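TetR-family transcriptional regulator (Streptomyces coelicolor A3, PDB 2QIB) probably binds regulatory DNA through an N-terminal helix-turn-helix and so controls transcription. Local coordinates at the interface of chains A and B. Sequence-based numbering; all coordinates share one arbitrary frame. Chains: chain A/B, tetR-family transcriptional regulator.

Contact 1: the interface of chains A and B. Residues chain A 191-192, 194, 204, 217, 224; chain B 220, 223-224, 227.
The ring of A:Phe217 points its far rim, CE1 and CZ, at B:Leu224, and the contact is made at that edge rather than on a face. Methyl CD1 of the leucine lies close to the ring plane, 3.7 Å from A:Phe217 CZ, while the backbone O of B:Leu224 stands off the neighbouring CE2–CZ side. With CG anti to the backbone N (chi1 -179°), the phenylalanine reaches away from helix 216-228 towards the partner, a span for which a long, rigid, apolar side chain is well suited. The same CD1 also packs on A:Ala191 CB at 3.7 Å, so one branch of B:Leu224 fills the place between ring and helix 175-194. Its other branch, CD2, meets A:Leu224 CD1 at 3.9 Å, which brings the same residue of both chains together.

Alanine suits position 191 because its small methyl lets the partner helix 216-227 come close. B:Leu227 takes advantage of this: its CD1 touches both A:Ala191 CB and A:Ala194 CB, each at 3.8 Å, with A:Val204 standing further back. The aliphatic stem of B:Arg223 runs past the A:Ala191 carbonyl, CG 3.7 Å from A:Ala191 O, and its charged end continues beyond the apolar patch. At the other end, B:Leu220 crosses A:Val192 obliquely, methyl CD1 lying 3.9 Å from valine CG2.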
# COMPACT_ATOMS: atom_id res chain seq x y z
N ALA A 191 -5.48 -4.00 -17.14
CA ALA A 191 -5.33 -3.59 -18.54
C ALA A 191 -3.94 -3.05 -18.87
O ALA A 191 -3.42 -3.29 -19.97
CB ALA A 191 -6.36 -2.57 -18.91
N VAL A 192 -3.35 -2.32 -17.94
CA VAL A 192 -1.99 -1.79 -18.14
C VAL A 192 -1.01 -2.96 -18.30
O VAL A 192 -0.20 -2.97 -19.23
CB VAL A 192 -1.56 -0.84 -16.99
CG1 VAL A 192 -0.07 -0.54 -17.05
CG2 VAL A 192 -2.35 0.47 -17.10
N ALA A 194 -1.69 -6.04 -19.20
CA ALA A 194 -2.02 -6.76 -20.46
C ALA A 194 -1.18 -6.30 -21.67
O ALA A 194 -1.00 -7.08 -22.64
CB ALA A 194 -3.51 -6.63 -20.75
N VAL A 204 -7.64 -10.68 -19.18
CA VAL A 204 -8.36 -9.42 -19.10
C VAL A 204 -9.51 -9.35 -20.11
O VAL A 204 -10.62 -8.89 -19.81
CB VAL A 204 -7.38 -8.22 -19.25
CG1 VAL A 204 -8.10 -6.91 -19.09
CG2 VAL A 204 -6.30 -8.33 -18.20
N PHE A 217 -17.95 -0.63 -16.54
CA PHE A 217 -16.71 -0.54 -17.28
C PHE A 217 -17.01 0.23 -18.58
O PHE A 217 -16.24 1.10 -19.00
CB PHE A 217 -16.09 -1.91 -17.61
CG PHE A 217 -14.79 -1.82 -18.36
CD1 PHE A 217 -13.62 -1.42 -17.72
CD2 PHE A 217 -14.74 -2.10 -19.73
CE1 PHE A 217 -12.43 -1.31 -18.41
CE2 PHE A 217 -13.54 -2.00 -20.42
CZ PHE A 217 -12.40 -1.61 -19.78
N LEU A 224 -13.97 8.26 -20.39
CA LEU A 224 -12.61 8.56 -20.76
C LEU A 224 -12.50 9.03 -22.21
O LEU A 224 -11.69 9.91 -22.54
CB LEU A 224 -11.70 7.36 -20.49
CG LEU A 224 -11.50 7.03 -19.00
CD1 LEU A 224 -10.64 5.79 -18.90
CD2 LEU A 224 -10.86 8.21 -18.26
N LEU B 220 -3.61 4.20 -22.72
CA LEU B 220 -4.52 3.59 -21.75
C LEU B 220 -5.96 3.58 -22.26
O LEU B 220 -6.67 2.57 -22.15
CB LEU B 220 -4.44 4.32 -20.39
CG LEU B 220 -5.50 3.95 -19.35
CD1 LEU B 220 -5.17 2.62 -18.64
CD2 LEU B 220 -5.70 5.07 -18.35
N ARG B 223 -6.21 1.17 -25.05
CA ARG B 223 -6.17 -0.16 -24.46
C ARG B 223 -7.53 -0.58 -23.87
O ARG B 223 -8.04 -1.66 -24.18
CB ARG B 223 -5.06 -0.21 -23.40
CG ARG B 223 -4.61 -1.60 -22.98
CD ARG B 223 -3.15 -1.61 -22.57
NE ARG B 223 -2.27 -1.14 -23.64
CZ ARG B 223 -1.90 -1.87 -24.69
NH1 ARG B 223 -2.35 -3.12 -24.83
NH2 ARG B 223 -1.10 -1.35 -25.62
N LEU B 224 -8.13 0.28 -23.05
CA LEU B 224 -9.46 0.02 -22.48
C LEU B 224 -10.51 -0.14 -23.57
O LEU B 224 -11.48 -0.88 -23.40
CB LEU B 224 -9.90 1.15 -21.54
CG LEU B 224 -9.60 1.20 -20.03
CD1 LEU B 224 -9.03 -0.07 -19.40
CD2 LEU B 224 -8.78 2.42 -19.66
N LEU B 227 -9.23 -3.76 -25.36
CA LEU B 227 -9.39 -4.96 -24.52
C LEU B 227 -10.86 -5.24 -24.18
O LEU B 227 -11.20 -6.36 -23.77
CB LEU B 227 -8.54 -4.89 -23.24
CG LEU B 227 -7.03 -5.10 -23.40
CD1 LEU B 227 -6.30 -4.57 -22.18
CD2 LEU B 227 -6.65 -6.56 -23.65

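Contact 2: the interface of chains A and B. Residues chain A 159, 181, 184-185, 188-189; chain B 159, 188-189, 192.
This is a helix-to-helix homodimer interface, formed by helices 147-168 and 175-194 of chain A against 147-168 and 175-196 of chain B. TetR-family regulators pair through their C-terminal domains in this manner, and the pairing holds two DNA-binding domains in one assembly. Near its middle, A:Ala188 CB faces B:Ala188 CB at 3.9 Å; small side chains suit this place because the two copies of the helix pass close together.

Further along the two-fold axis from the alanines, two leucine pairs flank it. A:Leu159 and B:Leu189 lie alongside each other, running opposite ways, their CD2 methyls 3.8 Å apart, and A:Leu189 repeats the arrangement with B:Leu159.

A:Asp185 combines apolar packing with a polar link. Its CG lies beside its own backbone N (chi1 -72°), which presents one face of the carboxylate to B:Leu189, and methyl CD2 sits over that face 3.5 Å from CG. OD1 meets water 1 at 2.7 Å, and this water also reaches the backbone O of B:Leu189 at 2.9 Å. Replacement by an alanine would probably leave water 1 and that carbonyl without their link to chain A, and open a gap beneath the leucine methyl.

B:Val192, compact and branched, fills the space beside the aspartate. Its CB faces A:Asp185 OD1, while CG1 also touches the CG methylene of A:Gln181. The histidine takes part through its methylene rather than its ring: A:His184 CB lies 3.6 Å from B:Val192 CG1.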
# COMPACT_ATOMS: atom_id res chain seq x y z
N LEU A 159 -3.14 -1.04 -2.83
CA LEU A 159 -3.87 0.15 -3.29
C LEU A 159 -5.18 0.31 -2.47
O LEU A 159 -5.56 1.43 -2.07
CB LEU A 159 -4.22 0.01 -4.79
CG LEU A 159 -4.88 1.27 -5.34
CD1 LEU A 159 -3.83 2.39 -5.43
CD2 LEU A 159 -5.42 0.94 -6.73
N GLN A 181 -14.36 3.53 -7.53
CA GLN A 181 -12.98 3.81 -7.97
C GLN A 181 -12.06 2.61 -7.84
O GLN A 181 -11.31 2.31 -8.78
CB GLN A 181 -12.43 4.97 -7.17
CG GLN A 181 -10.99 5.42 -7.64
CD GLN A 181 -10.70 6.83 -7.25
OE1 GLN A 181 -11.28 7.75 -7.83
NE2 GLN A 181 -9.76 7.03 -6.31
N HIS A 184 -12.89 0.09 -10.62
CA HIS A 184 -12.30 0.56 -11.87
C HIS A 184 -10.77 0.46 -11.86
O HIS A 184 -10.18 0.08 -12.86
CB HIS A 184 -12.69 1.99 -12.12
CG HIS A 184 -14.13 2.16 -12.48
ND1 HIS A 184 -14.81 1.27 -13.29
CD2 HIS A 184 -15.01 3.15 -12.18
CE1 HIS A 184 -16.04 1.70 -13.48
NE2 HIS A 184 -16.20 2.83 -12.80
N ASP A 185 -10.15 0.80 -10.73
CA ASP A 185 -8.69 0.70 -10.58
C ASP A 185 -8.20 -0.71 -10.86
O ASP A 185 -7.19 -0.89 -11.49
CB ASP A 185 -8.25 1.07 -9.17
CG ASP A 185 -8.37 2.58 -8.89
OD1 ASP A 185 -8.45 3.36 -9.86
OD2 ASP A 185 -8.35 2.96 -7.67
N ALA A 188 -8.27 -1.30 -14.56
CA ALA A 188 -7.24 -0.49 -15.21
C ALA A 188 -5.82 -1.01 -14.97
O ALA A 188 -5.03 -1.07 -15.92
CB ALA A 188 -7.38 1.00 -14.81
N LEU A 189 -5.52 -1.41 -13.74
CA LEU A 189 -4.21 -2.03 -13.43
C LEU A 189 -4.01 -3.30 -14.25
O LEU A 189 -2.93 -3.51 -14.79
CB LEU A 189 -4.04 -2.32 -11.93
CG LEU A 189 -4.03 -1.04 -11.08
CD1 LEU A 189 -4.01 -1.38 -9.61
CD2 LEU A 189 -2.85 -0.09 -11.43
N LEU B 159 1.28 2.16 -4.34
CA LEU B 159 1.33 1.21 -5.44
C LEU B 159 2.80 0.99 -5.90
O LEU B 159 3.24 -0.14 -6.16
CB LEU B 159 0.50 1.74 -6.62
CG LEU B 159 0.39 0.74 -7.80
CD1 LEU B 159 -0.53 -0.38 -7.40
CD2 LEU B 159 -0.22 1.44 -8.97
N ALA B 188 -3.43 5.83 -15.20
CA ALA B 188 -4.68 5.05 -15.00
C ALA B 188 -5.42 5.51 -13.76
O ALA B 188 -6.64 5.73 -13.81
CB ALA B 188 -4.39 3.55 -14.88
N LEU B 189 -4.69 5.62 -12.65
CA LEU B 189 -5.34 6.03 -11.39
C LEU B 189 -5.93 7.45 -11.53
O LEU B 189 -7.07 7.70 -11.12
CB LEU B 189 -4.39 5.94 -10.21
CG LEU B 189 -3.91 4.48 -9.94
CD1 LEU B 189 -2.84 4.53 -8.83
CD2 LEU B 189 -5.09 3.52 -9.55
N VAL B 192 -9.14 7.34 -13.83
CA VAL B 192 -10.33 6.79 -13.19
C VAL B 192 -11.01 7.88 -12.35
O VAL B 192 -12.23 8.04 -12.42
CB VAL B 192 -10.02 5.51 -12.33
CG1 VAL B 192 -11.22 5.17 -11.50
CG2 VAL B 192 -9.67 4.36 -13.26
O HOH W 1 -8.05 5.90 -9.12
O HOH W 2 -13.65 7.53 -9.52

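The centres of the C-alpha atoms of contact 1 and contact 2 lie about 11 Å apart, as neighbouring patches of one two-fold interface. Helix 175-194 of chain A serves both: its last turns lie in contact 1 and its preceding turns in contact 2. Contact 2 adds helix 147-168, whereas contact 1 brings in the C-terminal helix of each chain. The dimer is thus held by a helical core extended by its C-terminal helices. Each contact has a twin with the chains exchanged, and together they probably help fix how the subunits and their DNA-binding domains are oriented.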